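Local coordinates for protein immunoreactive 84kD antigen PG93 (Porphyromonas gingivalis, PDB 5M11) that serves as an essential bacterial surface component of the type-IX secretion system and binds calcium and zinc ions, at residues 309-314 with 350-355; 736-741 with 751-756; 497-502 with 559-564; 200-205 with 253-258. One frame throughout, in Å; residues are numbered along the deposited sequence.

Contact 1: residues 309-314 with 350-355; sequences DGPGDN and NRWTNF
A proline laid flat on an indole dominates this contact, where the loop 309-314 runs roughly alongside the start of strand 352-356. Pro311 covers one face of Trp352 with most of its ring: CB sits almost exactly on the normal through the six-membered ring, 3.7 Å from its centroid, in a CH-pi contact, while Pro311 CD reaches back over the pyrrole part, 3.6 Å from Trp352 NE1. The preceding peptide continues the cover, with the carbonyl carbon of Gly310 lying 3.2 Å above the indole plane, out toward the rim near CD1. Trp352 presents this face because its CG stands anti to the carbonyl carbon (chi1 -72°) and chi2 of 88° turns the ring across the CA-CB-CG plane.

A hydrogen bond from backbone to carboxylate joins the segments. Trp352 N donates to Asp309 OD2 at 2.8 Å, nearly straight at 168°, and OD2 accepts with its syn lone pair. The same oxygen lies at the edge of the indole, in its plane, so Asp309 fixes the backbone from which the tryptophan projects. Farther along, the side chain of Asn354 lies against the backbone of Gly312, its CG 3.6 Å from Gly312 CA.

Tyr347 and Phe316 also touch the indole, and Lys345 borders both segments. A proline-tryptophan CH-pi contact thus holds the incoming loop to the outermost strand of a four-stranded propeller blade, just ahead of Asp315 of a zinc site.

Contact 2: residues 736-741 with 751-756; sequences VYAVAV and LIRFAV
Leu751 opens the second strand with its CG anti to the backbone N (chi1 -175°), which brings CD1 back over the partner strand to 3.9 Å from Ala738 CB; Ala740 flanks the same methyl. Ile752 follows in a hydrogen-bonded antiparallel pair with Val739. The bond from Val739 N to Ile752 O is 2.8 Å long and nearly along the C=O axis, and the return bond from Ile752 N to Val739 O lies in the carbonyl plane. On the face that also carries Tyr737 and Phe754, Ile752 CG1 rests against Val739 CB at 3.8 Å. Arg753, a non-hydrogen-bonded partner of Ala738, runs out extended on the face of Leu751 and crosses Val736 at about a right angle, its NH1 3.4 Å from Val736 CG1.

Phe754 makes the second hydrogen-bonded pair, with Tyr737. Tyr737 N to Phe754 O is 2.9 Å and points down the carbonyl, whereas Phe754 N meets Tyr737 O from above the carbonyl plane. With CG between the backbone N and the carbonyl carbon (chi1 74°), the phenyl ring swings across to the other strand: Tyr737 CB makes a CH-pi contact over one face, 3.6 Å above the plane and offset toward the rim, and Val739 CG2 meets the edge at CE2. Ala755 sits beside Val736, and Val756 closes the run with CG2 3.7 Å from Tyr737 CD2.

This antiparallel hairpin forms one side of a four-stranded sheet, where strand 699-703 flanks 735-742. Val676 of strand 675-677 and residues Val689 and Ile691 of strand 689-692 cover the Val739 and Phe754 face, consistent with a beta-sandwich.

Contact 3: residues 497-502 with 559-564; sequences VLIFND and AGVLSS. With CA (calcium ion), chain B.
The flat groups here face elsewhere. Phe500 leaves its strand on the side away from 559-564, and its ring meets Lys481, Val483 and His514 instead. The carboxamide of Asn501 is likewise engaged outside the contact, its ND2 hydrogen-bonded to Asp480 OD1 and its OD1 accepting from the backbone N of Arg503. What Asn501 offers to the loop is its CB, 3.7 Å from Leu562 CD1.

Leu562 has the largest share of the contact, with Ile499 close behind. Its two methyls fork over the strand: Leu562 CD1 goes to Asn501, while CD2 comes to 3.7 Å from the carbonyl oxygen of Ile499 and 3.9 Å from Ile499 CG2. That isoleucine methyl is anti to the backbone N, which aims it squarely at the loop, and it also touches Val561 CG2 at 3.8 Å, the two side chains crossing at about a right angle. Strand 497-501 belongs to one four-stranded propeller blade and the loop 559-564 joins two strands of the next, so these aliphatic groups pack blade against blade. Trp482, Ser513 and Leu515 of the first blade help enclose them.

Val561 and Leu562 lie in a tightly wound turn, where Ser564 OG donates to Val561 O at 2.9 Å from above the carbonyl plane. Just past the C-terminal end of the strand, Asp502 O binds the calcium ion at 2.4 Å, joined by Thr505, Thr508, Asp511 and Asp512.

Contact 4: residues 200-205 with 253-258; sequences GIVGED and YFIEKG
Val202 has the most surface buried here, and it works with both of its methyls. CG1, set between the backbone N and the carbonyl carbon (chi1 51°), reaches 4.0 Å from Ile255 CG2, the two branched side chains crossing at about a right angle. CG2, anti to the backbone N, lies against the backbone beyond, 3.5 Å from Glu256 C and 3.6 Å from Ile255 O. One valine therefore fills the angle between an isoleucine side chain and the peptides that follow it, and no hydrogen bond crosses the contact.

Ile255 supplies the apolar half of the match and is itself buried, with Ile246, Leu228 and Leu229 around it. Strands 196-202 and 252-256 belong to consecutive four-stranded blades of the propeller: a hairpin turn at the end of the first strand of one blade is packed against the third strand of the next. The turn is type II', from Val202 to Asp205, closed by Val202 N to Asp205 O at 2.8 Å and Asp205 N to Val202 O at 3.0 Å. Gly203 takes its second position with positive phi (61°), a conformation that by itself favours glycine.

Lys257 runs alongside that turn. Its CG lies 4.0 Å from Gly203 CA, and the chain, bent at chi3 (53°), then carries the ammonium away from the other segment. Each segment also has a salt bridge to a residue outside it: Asp205 OD1 to Arg259 and Glu256 OE1 to Arg242.

Overall arrangement
Along the chain the order is contact 4, contact 1, contact 3, contact 2, each closing before the next opens, and none touches another. Contact 4 lies in the first of two seven-bladed propellers; contacts 1 and 3 lie in the second, their centres 39 Å apart, contact 1 in its opening blade and contact 3 between two later ones. Contact 2 belongs to the separate C-terminal sheet. Contacts 3 and 4 are the most distant pair, 75 Å between centres, on opposite sides of the chain's centre. Together they sample three domains of a beta-rich surface protein: contact 3 holds a calcium ligand, contacts 1 and 2 lie close in sequence to a zinc and a calcium ligand, and contact 4 is away from the metal sites.

Contact 1: residues 309-314 with 350-355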
loop_
_atom_site.group_PDB
_atom_site.type_symbol
_atom_site.label_atom_id
_atom_site.label_comp_id
_atom_site.label_asym_id
_atom_site.label_seq_id
_atom_site.Cartn_x
_atom_site.Cartn_y
_atom_site.Cartn_z
ATOM N N ASP A 309 4.868 15.657 1.815
ATOM C CA ASP A 309 3.540 15.583 1.212
ATOM C C ASP A 309 3.406 14.273 0.449
ATOM O O ASP A 309 4.242 13.971 -0.399
ATOM C CB ASP A 309 3.233 16.786 0.310
ATOM C CG ASP A 309 1.871 16.700 -0.358
ATOM O OD1 ASP A 309 0.845 16.885 0.346
ATOM O OD2 ASP A 309 1.830 16.411 -1.568
ATOM N N GLY A 310 2.373 13.508 0.801
ATOM C CA GLY A 310 2.041 12.205 0.232
ATOM C C GLY A 310 0.543 11.966 0.177
ATOM O O GLY A 310 -0.232 12.903 0.400
ATOM N N PRO A 311 0.075 10.734 -0.128
ATOM C CA PRO A 311 -1.381 10.493 -0.142
ATOM C C PRO A 311 -2.004 10.617 1.255
ATOM O O PRO A 311 -1.284 10.541 2.247
ATOM C CB PRO A 311 -1.506 9.065 -0.692
ATOM C CG PRO A 311 -0.228 8.439 -0.455
ATOM C CD PRO A 311 0.827 9.502 -0.430
ATOM N N GLY A 312 -3.319 10.839 1.318
ATOM C CA GLY A 312 -4.066 10.951 2.571
ATOM C C GLY A 312 -3.987 9.691 3.415
ATOM O O GLY A 312 -3.915 9.768 4.643
ATOM N N ASP A 313 -4.003 8.518 2.738
ATOM C CA ASP A 313 -3.869 7.156 3.266
ATOM C C ASP A 313 -3.239 6.270 2.176
ATOM O O ASP A 313 -2.980 6.757 1.074
ATOM C CB ASP A 313 -5.212 6.589 3.777
ATOM C CG ASP A 313 -6.400 6.661 2.832
ATOM O OD1 ASP A 313 -7.534 6.877 3.321
ATOM O OD2 ASP A 313 -6.210 6.428 1.619
ATOM N N ASN A 314 -2.956 4.998 2.481
ATOM C CA ASN A 314 -2.330 4.094 1.511
ATOM C C ASN A 314 -3.368 3.140 0.902
ATOM O O ASN A 314 -3.026 1.996 0.563
ATOM C CB ASN A 314 -1.195 3.302 2.167
ATOM C CG ASN A 314 -0.125 4.136 2.826
ATOM O OD1 ASN A 314 0.486 5.004 2.203
ATOM N ND2 ASN A 314 0.199 3.807 4.070
ATOM N N ASN A 350 3.784 15.533 -8.835
ATOM C CA ASN A 350 4.718 16.058 -7.834
ATOM C C ASN A 350 4.034 16.186 -6.457
ATOM O O ASN A 350 4.560 15.624 -5.490
ATOM C CB ASN A 350 5.366 17.391 -8.263
ATOM C CG ASN A 350 4.407 18.419 -8.815
ATOM O OD1 ASN A 350 4.010 18.361 -9.983
ATOM N ND2 ASN A 350 4.026 19.395 -7.996
ATOM N N ARG A 351 2.858 16.879 -6.365
ATOM C CA ARG A 351 2.149 17.054 -5.083
ATOM C C ARG A 351 0.756 16.374 -5.071
ATOM O O ARG A 351 0.203 16.089 -6.124
ATOM C CB ARG A 351 2.048 18.544 -4.686
ATOM C CG ARG A 351 0.960 19.386 -5.379
ATOM C CD ARG A 351 0.131 20.236 -4.405
ATOM N NE ARG A 351 0.968 21.094 -3.558
ATOM C CZ ARG A 351 0.575 22.234 -2.996
ATOM N NH1 ARG A 351 -0.665 22.682 -3.179
ATOM N NH2 ARG A 351 1.419 22.941 -2.252
ATOM N N TRP A 352 0.229 16.096 -3.863
ATOM C CA TRP A 352 -1.074 15.472 -3.601
ATOM C C TRP A 352 -2.106 16.482 -3.119
ATOM O O TRP A 352 -1.762 17.453 -2.437
ATOM C CB TRP A 352 -0.969 14.376 -2.520
ATOM C CG TRP A 352 -0.280 13.113 -2.934
ATOM C CD1 TRP A 352 1.058 12.846 -2.867
ATOM C CD2 TRP A 352 -0.903 11.922 -3.450
ATOM N NE1 TRP A 352 1.308 11.562 -3.301
ATOM C CE2 TRP A 352 0.125 10.984 -3.695
ATOM C CE3 TRP A 352 -2.231 11.561 -3.742
ATOM C CZ2 TRP A 352 -0.137 9.715 -4.237
ATOM C CZ3 TRP A 352 -2.485 10.302 -4.267
ATOM C CH2 TRP A 352 -1.453 9.393 -4.499
ATOM N N THR A 353 -3.393 16.198 -3.421
ATOM C CA THR A 353 -4.577 16.946 -2.973
ATOM C C THR A 353 -5.504 15.897 -2.378
ATOM O O THR A 353 -5.888 14.979 -3.109
ATOM C CB THR A 353 -5.194 17.756 -4.123
ATOM O OG1 THR A 353 -4.153 18.468 -4.781
ATOM C CG2 THR A 353 -6.231 18.739 -3.652
ATOM N N ASN A 354 -5.814 15.983 -1.051
ATOM C CA ASN A 354 -6.669 14.992 -0.375
ATOM C C ASN A 354 -7.993 15.565 0.170
ATOM O O ASN A 354 -7.998 16.477 0.994
ATOM C CB ASN A 354 -5.921 14.293 0.769
ATOM C CG ASN A 354 -4.502 13.891 0.470
ATOM O OD1 ASN A 354 -3.598 14.148 1.254
ATOM N ND2 ASN A 354 -4.260 13.246 -0.651
ATOM N N PHE A 355 -9.109 14.983 -0.275
ATOM C CA PHE A 355 -10.459 15.318 0.175
ATOM C C PHE A 355 -10.881 14.234 1.147
ATOM O O PHE A 355 -11.262 13.154 0.711
ATOM C CB PHE A 355 -11.457 15.432 -1.006
ATOM C CG PHE A 355 -11.081 16.421 -2.085
ATOM C CD1 PHE A 355 -11.544 17.731 -2.042
ATOM C CD2 PHE A 355 -10.261 16.042 -3.143
ATOM C CE1 PHE A 355 -11.193 18.648 -3.040
ATOM C CE2 PHE A 355 -9.897 16.963 -4.130
ATOM C CZ PHE A 355 -10.372 18.258 -4.076
#

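Contact 2: residues 736-741 with 751-756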
loop_
_atom_site.group_PDB
_atom_site.type_symbol
_atom_site.label_atom_id
_atom_site.label_comp_id
_atom_site.label_asym_id
_atom_site.label_seq_id
_atom_site.Cartn_x
_atom_site.Cartn_y
_atom_site.Cartn_z
ATOM N N VAL A 736 35.330 -5.113 -29.244
ATOM C CA VAL A 736 34.386 -4.017 -29.071
ATOM C C VAL A 736 33.125 -4.395 -29.810
ATOM O O VAL A 736 33.158 -4.651 -31.015
ATOM C CB VAL A 736 34.982 -2.659 -29.515
ATOM C CG1 VAL A 736 33.897 -1.625 -29.782
ATOM C CG2 VAL A 736 35.958 -2.137 -28.468
ATOM N N TYR A 737 32.029 -4.487 -29.066
ATOM C CA TYR A 737 30.727 -4.866 -29.601
ATOM C C TYR A 737 29.839 -3.632 -29.617
ATOM O O TYR A 737 30.170 -2.631 -28.969
ATOM C CB TYR A 737 30.132 -6.044 -28.791
ATOM C CG TYR A 737 30.970 -7.302 -28.939
ATOM C CD1 TYR A 737 30.724 -8.209 -29.963
ATOM C CD2 TYR A 737 32.079 -7.529 -28.120
ATOM C CE1 TYR A 737 31.531 -9.327 -30.149
ATOM C CE2 TYR A 737 32.902 -8.638 -28.307
ATOM C CZ TYR A 737 32.623 -9.532 -29.326
ATOM O OH TYR A 737 33.408 -10.637 -29.528
ATOM N N ALA A 738 28.774 -3.662 -30.426
ATOM C CA ALA A 738 27.913 -2.502 -30.575
ATOM C C ALA A 738 26.463 -2.862 -30.448
ATOM O O ALA A 738 26.019 -3.915 -30.908
ATOM C CB ALA A 738 28.155 -1.837 -31.913
ATOM N N VAL A 739 25.721 -1.945 -29.832
ATOM C CA VAL A 739 24.292 -2.020 -29.577
ATOM C C VAL A 739 23.623 -0.918 -30.405
ATOM O O VAL A 739 23.849 0.284 -30.169
ATOM C CB VAL A 739 24.022 -1.882 -28.053
ATOM C CG1 VAL A 739 22.543 -2.029 -27.732
ATOM C CG2 VAL A 739 24.848 -2.892 -27.264
ATOM N N ALA A 740 22.852 -1.343 -31.419
ATOM C CA ALA A 740 22.105 -0.436 -32.278
ATOM C C ALA A 740 20.660 -0.452 -31.841
ATOM O O ALA A 740 20.011 -1.505 -31.857
ATOM C CB ALA A 740 22.245 -0.839 -33.729
ATOM N N VAL A 741 20.183 0.710 -31.369
ATOM C CA VAL A 741 18.821 0.892 -30.872
ATOM C C VAL A 741 18.048 1.773 -31.832
ATOM O O VAL A 741 18.394 2.932 -32.015
ATOM C CB VAL A 741 18.757 1.457 -29.422
ATOM C CG1 VAL A 741 17.317 1.547 -28.935
ATOM C CG2 VAL A 741 19.599 0.624 -28.460
ATOM N N LEU A 751 23.510 4.441 -31.439
ATOM C CA LEU A 751 24.590 3.493 -31.562
ATOM C C LEU A 751 25.525 3.680 -30.395
ATOM O O LEU A 751 26.143 4.737 -30.244
ATOM C CB LEU A 751 25.305 3.643 -32.915
ATOM C CG LEU A 751 26.413 2.639 -33.252
ATOM C CD1 LEU A 751 25.940 1.189 -33.120
ATOM C CD2 LEU A 751 26.953 2.901 -34.646
ATOM N N ILE A 752 25.567 2.668 -29.525
ATOM C CA ILE A 752 26.418 2.681 -28.338
ATOM C C ILE A 752 27.324 1.429 -28.361
ATOM O O ILE A 752 26.929 0.380 -28.876
ATOM C CB ILE A 752 25.598 2.837 -27.026
ATOM C CG1 ILE A 752 24.772 1.584 -26.691
ATOM C CG2 ILE A 752 24.720 4.108 -27.056
ATOM C CD1 ILE A 752 24.582 1.397 -25.233
ATOM N N ARG A 753 28.550 1.563 -27.850
ATOM C CA ARG A 753 29.517 0.471 -27.868
ATOM C C ARG A 753 29.965 0.082 -26.458
ATOM O O ARG A 753 29.989 0.931 -25.563
ATOM C CB ARG A 753 30.737 0.868 -28.716
ATOM C CG ARG A 753 30.464 0.973 -30.201
ATOM C CD ARG A 753 31.473 1.889 -30.864
ATOM N NE ARG A 753 31.509 1.726 -32.320
ATOM C CZ ARG A 753 32.479 1.104 -32.990
ATOM N NH1 ARG A 753 33.514 0.577 -32.343
ATOM N NH2 ARG A 753 32.425 1.011 -34.313
ATOM N N PHE A 754 30.327 -1.205 -26.271
ATOM C CA PHE A 754 30.844 -1.774 -25.016
ATOM C C PHE A 754 31.958 -2.788 -25.328
ATOM O O PHE A 754 31.953 -3.413 -26.396
ATOM C CB PHE A 754 29.734 -2.406 -24.157
ATOM C CG PHE A 754 29.215 -3.727 -24.665
ATOM C CD1 PHE A 754 29.781 -4.926 -24.241
ATOM C CD2 PHE A 754 28.165 -3.775 -25.574
ATOM C CE1 PHE A 754 29.314 -6.147 -24.731
ATOM C CE2 PHE A 754 27.677 -4.997 -26.038
ATOM C CZ PHE A 754 28.255 -6.174 -25.616
ATOM N N ALA A 755 32.892 -2.964 -24.387
ATOM C CA ALA A 755 34.024 -3.850 -24.589
ATOM C C ALA A 755 33.933 -5.164 -23.803
ATOM O O ALA A 755 33.461 -5.183 -22.662
ATOM C CB ALA A 755 35.297 -3.121 -24.206
ATOM N N VAL A 756 34.397 -6.264 -24.452
ATOM C CA VAL A 756 34.584 -7.607 -23.888
ATOM C C VAL A 756 36.102 -7.768 -23.771
ATOM O O VAL A 756 36.800 -7.627 -24.777
ATOM C CB VAL A 756 33.909 -8.753 -24.686
ATOM C CG1 VAL A 756 34.395 -10.116 -24.199
ATOM C CG2 VAL A 756 32.384 -8.670 -24.596
#

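Contact 3: residues 497-502 with 559-564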
loop_
_atom_site.group_PDB
_atom_site.type_symbol
_atom_site.label_atom_id
_atom_site.label_comp_id
_atom_site.label_asym_id
_atom_site.label_seq_id
_atom_site.Cartn_x
_atom_site.Cartn_y
_atom_site.Cartn_z
ATOM N N VAL A 497 -22.253 -9.882 -17.071
ATOM C CA VAL A 497 -21.946 -8.575 -17.656
ATOM C C VAL A 497 -23.211 -8.097 -18.371
ATOM O O VAL A 497 -23.893 -8.898 -19.016
ATOM C CB VAL A 497 -20.731 -8.617 -18.637
ATOM C CG1 VAL A 497 -20.541 -7.293 -19.381
ATOM C CG2 VAL A 497 -19.446 -9.038 -17.942
ATOM N N LEU A 498 -23.507 -6.802 -18.282
ATOM C CA LEU A 498 -24.612 -6.209 -19.014
ATOM C C LEU A 498 -24.062 -5.189 -20.034
ATOM O O LEU A 498 -23.352 -4.238 -19.668
ATOM C CB LEU A 498 -25.650 -5.575 -18.067
ATOM C CG LEU A 498 -26.611 -4.555 -18.678
ATOM C CD1 LEU A 498 -27.789 -5.225 -19.379
ATOM C CD2 LEU A 498 -27.088 -3.602 -17.640
ATOM N N ILE A 499 -24.371 -5.421 -21.314
ATOM C CA ILE A 499 -24.021 -4.517 -22.411
ATOM C C ILE A 499 -25.325 -3.842 -22.800
ATOM O O ILE A 499 -26.326 -4.542 -22.950
ATOM C CB ILE A 499 -23.337 -5.245 -23.615
ATOM C CG1 ILE A 499 -22.167 -6.139 -23.172
ATOM C CG2 ILE A 499 -22.916 -4.280 -24.735
ATOM C CD1 ILE A 499 -22.506 -7.597 -23.197
ATOM N N PHE A 500 -25.346 -2.501 -22.907
ATOM C CA PHE A 500 -26.567 -1.802 -23.306
ATOM C C PHE A 500 -26.285 -0.472 -24.005
ATOM O O PHE A 500 -25.248 0.152 -23.755
ATOM C CB PHE A 500 -27.495 -1.578 -22.108
ATOM C CG PHE A 500 -26.959 -0.644 -21.065
ATOM C CD1 PHE A 500 -27.349 0.690 -21.038
ATOM C CD2 PHE A 500 -26.092 -1.102 -20.080
ATOM C CE1 PHE A 500 -26.853 1.559 -20.067
ATOM C CE2 PHE A 500 -25.592 -0.234 -19.115
ATOM C CZ PHE A 500 -25.972 1.095 -19.120
ATOM N N ASN A 501 -27.226 -0.045 -24.878
ATOM C CA ASN A 501 -27.162 1.214 -25.612
ATOM C C ASN A 501 -28.500 1.929 -25.522
ATOM O O ASN A 501 -29.503 1.463 -26.055
ATOM C CB ASN A 501 -26.749 1.006 -27.070
ATOM C CG ASN A 501 -26.131 2.233 -27.684
ATOM O OD1 ASN A 501 -26.775 3.274 -27.855
ATOM N ND2 ASN A 501 -24.864 2.131 -28.037
ATOM N N ASP A 502 -28.498 3.063 -24.812
ATOM C CA ASP A 502 -29.627 3.958 -24.551
ATOM C C ASP A 502 -30.231 4.565 -25.838
ATOM O O ASP A 502 -31.337 5.104 -25.787
ATOM C CB ASP A 502 -29.143 5.090 -23.637
ATOM C CG ASP A 502 -28.099 5.975 -24.292
ATOM O OD1 ASP A 502 -27.023 5.439 -24.689
ATOM O OD2 ASP A 502 -28.363 7.197 -24.438
ATOM N N ALA A 559 -17.680 -4.058 -30.280
ATOM C CA ALA A 559 -18.630 -3.083 -30.828
ATOM C C ALA A 559 -19.879 -3.743 -31.514
ATOM O O ALA A 559 -20.965 -3.135 -31.560
ATOM C CB ALA A 559 -17.911 -2.184 -31.821
ATOM N N GLY A 560 -19.723 -4.968 -32.010
ATOM C CA GLY A 560 -20.824 -5.646 -32.677
ATOM C C GLY A 560 -21.639 -6.631 -31.860
ATOM O O GLY A 560 -22.512 -7.299 -32.426
ATOM N N VAL A 561 -21.378 -6.745 -30.539
ATOM C CA VAL A 561 -22.057 -7.721 -29.680
ATOM C C VAL A 561 -23.553 -7.491 -29.659
ATOM O O VAL A 561 -24.281 -8.469 -29.808
ATOM C CB VAL A 561 -21.497 -7.869 -28.239
ATOM C CG1 VAL A 561 -20.094 -8.477 -28.245
ATOM C CG2 VAL A 561 -21.526 -6.552 -27.459
ATOM N N LEU A 562 -24.015 -6.221 -29.543
ATOM C CA LEU A 562 -25.455 -5.905 -29.508
ATOM C C LEU A 562 -26.162 -6.187 -30.850
ATOM O O LEU A 562 -27.373 -6.424 -30.858
ATOM C CB LEU A 562 -25.728 -4.449 -29.092
ATOM C CG LEU A 562 -25.487 -4.046 -27.644
ATOM C CD1 LEU A 562 -25.898 -2.607 -27.429
ATOM C CD2 LEU A 562 -26.210 -4.955 -26.661
ATOM N N SER A 563 -25.399 -6.156 -31.961
ATOM C CA SER A 563 -25.870 -6.368 -33.322
ATOM C C SER A 563 -25.753 -7.827 -33.776
ATOM O O SER A 563 -26.442 -8.200 -34.721
ATOM C CB SER A 563 -25.082 -5.481 -34.277
ATOM O OG SER A 563 -25.785 -5.328 -35.500
ATOM N N SER A 564 -24.905 -8.646 -33.116
ATOM C CA SER A 564 -24.678 -10.049 -33.486
ATOM C C SER A 564 -25.853 -10.966 -33.152
ATOM O O SER A 564 -26.592 -10.724 -32.190
ATOM C CB SER A 564 -23.406 -10.602 -32.846
ATOM O OG SER A 564 -23.468 -10.668 -31.430
HETATM CA CA CA B . -33.672 5.127 -25.279
#

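Contact 4: residues 200-205 with 253-258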
loop_
_atom_site.group_PDB
_atom_site.type_symbol
_atom_site.label_atom_id
_atom_site.label_comp_id
_atom_site.label_asym_id
_atom_site.label_seq_id
_atom_site.Cartn_x
_atom_site.Cartn_y
_atom_site.Cartn_z
ATOM N N GLY A 200 8.136 -0.068 34.182
ATOM C CA GLY A 200 9.366 0.578 33.789
ATOM C C GLY A 200 10.107 1.049 35.005
ATOM O O GLY A 200 9.486 1.283 36.033
ATOM N N ILE A 201 11.432 1.174 34.892
ATOM C CA ILE A 201 12.374 1.629 35.911
ATOM C C ILE A 201 12.647 3.108 35.744
ATOM O O ILE A 201 12.794 3.595 34.629
ATOM C CB ILE A 201 13.664 0.784 35.806
ATOM C CG1 ILE A 201 13.640 -0.347 36.821
ATOM C CG2 ILE A 201 14.910 1.588 35.960
ATOM C CD1 ILE A 201 13.493 -1.649 36.234
ATOM N N VAL A 202 12.719 3.825 36.859
ATOM C CA VAL A 202 13.003 5.256 36.882
ATOM C C VAL A 202 13.828 5.458 38.133
ATOM O O VAL A 202 13.343 5.255 39.233
ATOM C CB VAL A 202 11.726 6.156 36.762
ATOM C CG1 VAL A 202 10.628 5.773 37.754
ATOM C CG2 VAL A 202 12.052 7.640 36.845
ATOM N N GLY A 203 15.108 5.715 37.935
ATOM C CA GLY A 203 16.092 5.870 39.002
ATOM C C GLY A 203 16.193 4.594 39.807
ATOM O O GLY A 203 16.254 3.494 39.233
ATOM N N GLU A 204 16.079 4.741 41.147
ATOM C CA GLU A 204 16.106 3.610 42.078
ATOM C C GLU A 204 14.680 3.001 42.317
ATOM O O GLU A 204 14.485 2.278 43.290
ATOM C CB GLU A 204 16.777 4.011 43.398
ATOM C CG GLU A 204 18.216 4.474 43.221
ATOM C CD GLU A 204 19.243 3.485 42.692
ATOM O OE1 GLU A 204 19.106 2.266 42.953
ATOM O OE2 GLU A 204 20.227 3.947 42.068
ATOM N N ASP A 205 13.710 3.258 41.421
ATOM C CA ASP A 205 12.358 2.725 41.564
ATOM C C ASP A 205 11.889 2.028 40.289
ATOM O O ASP A 205 12.409 2.274 39.203
ATOM C CB ASP A 205 11.340 3.826 41.936
ATOM C CG ASP A 205 11.774 4.800 43.001
ATOM O OD1 ASP A 205 11.929 4.375 44.168
ATOM O OD2 ASP A 205 11.944 5.997 42.673
ATOM N N TYR A 253 1.626 12.350 32.597
ATOM C CA TYR A 253 2.329 12.314 33.872
ATOM C C TYR A 253 3.754 11.941 33.588
ATOM O O TYR A 253 4.021 10.845 33.091
ATOM C CB TYR A 253 1.700 11.342 34.878
ATOM C CG TYR A 253 0.288 11.689 35.278
ATOM C CD1 TYR A 253 0.033 12.459 36.408
ATOM C CD2 TYR A 253 -0.801 11.186 34.568
ATOM C CE1 TYR A 253 -1.271 12.758 36.800
ATOM C CE2 TYR A 253 -2.105 11.471 34.954
ATOM C CZ TYR A 253 -2.336 12.261 36.070
ATOM O OH TYR A 253 -3.621 12.553 36.443
ATOM N N PHE A 254 4.660 12.872 33.848
ATOM C CA PHE A 254 6.078 12.652 33.656
ATOM C C PHE A 254 6.716 12.345 35.006
ATOM O O PHE A 254 6.765 13.227 35.873
ATOM C CB PHE A 254 6.741 13.863 32.964
ATOM C CG PHE A 254 8.246 13.764 32.862
ATOM C CD1 PHE A 254 8.856 12.590 32.433
ATOM C CD2 PHE A 254 9.051 14.843 33.202
ATOM C CE1 PHE A 254 10.242 12.497 32.348
ATOM C CE2 PHE A 254 10.439 14.747 33.122
ATOM C CZ PHE A 254 11.026 13.576 32.691
ATOM N N ILE A 255 7.193 11.096 35.179
ATOM C CA ILE A 255 7.836 10.633 36.408
ATOM C C ILE A 255 9.344 10.570 36.180
ATOM O O ILE A 255 9.796 9.931 35.227
ATOM C CB ILE A 255 7.255 9.271 36.910
ATOM C CG1 ILE A 255 5.728 9.367 37.125
ATOM C CG2 ILE A 255 7.965 8.738 38.188
ATOM C CD1 ILE A 255 4.982 8.222 36.530
ATOM N N GLU A 256 10.121 11.228 37.062
ATOM C CA GLU A 256 11.567 11.187 36.943
ATOM C C GLU A 256 12.191 10.821 38.309
ATOM O O GLU A 256 11.452 10.639 39.280
ATOM C CB GLU A 256 12.118 12.485 36.343
ATOM C CG GLU A 256 11.873 13.732 37.165
ATOM C CD GLU A 256 12.064 15.003 36.371
ATOM O OE1 GLU A 256 13.206 15.267 35.927
ATOM O OE2 GLU A 256 11.064 15.738 36.198
ATOM N N LYS A 257 13.536 10.636 38.358
ATOM C CA LYS A 257 14.313 10.258 39.539
ATOM C C LYS A 257 13.811 10.891 40.825
ATOM O O LYS A 257 13.604 12.102 40.900
ATOM C CB LYS A 257 15.779 10.670 39.369
ATOM C CG LYS A 257 16.661 9.780 38.489
ATOM C CD LYS A 257 17.985 10.496 38.045
ATOM C CE LYS A 257 18.825 11.088 39.170
ATOM N NZ LYS A 257 20.107 11.667 38.682
ATOM N N GLY A 258 13.696 10.076 41.852
ATOM C CA GLY A 258 13.288 10.544 43.163
ATOM C C GLY A 258 11.804 10.760 43.256
ATOM O O GLY A 258 11.343 11.450 44.164
#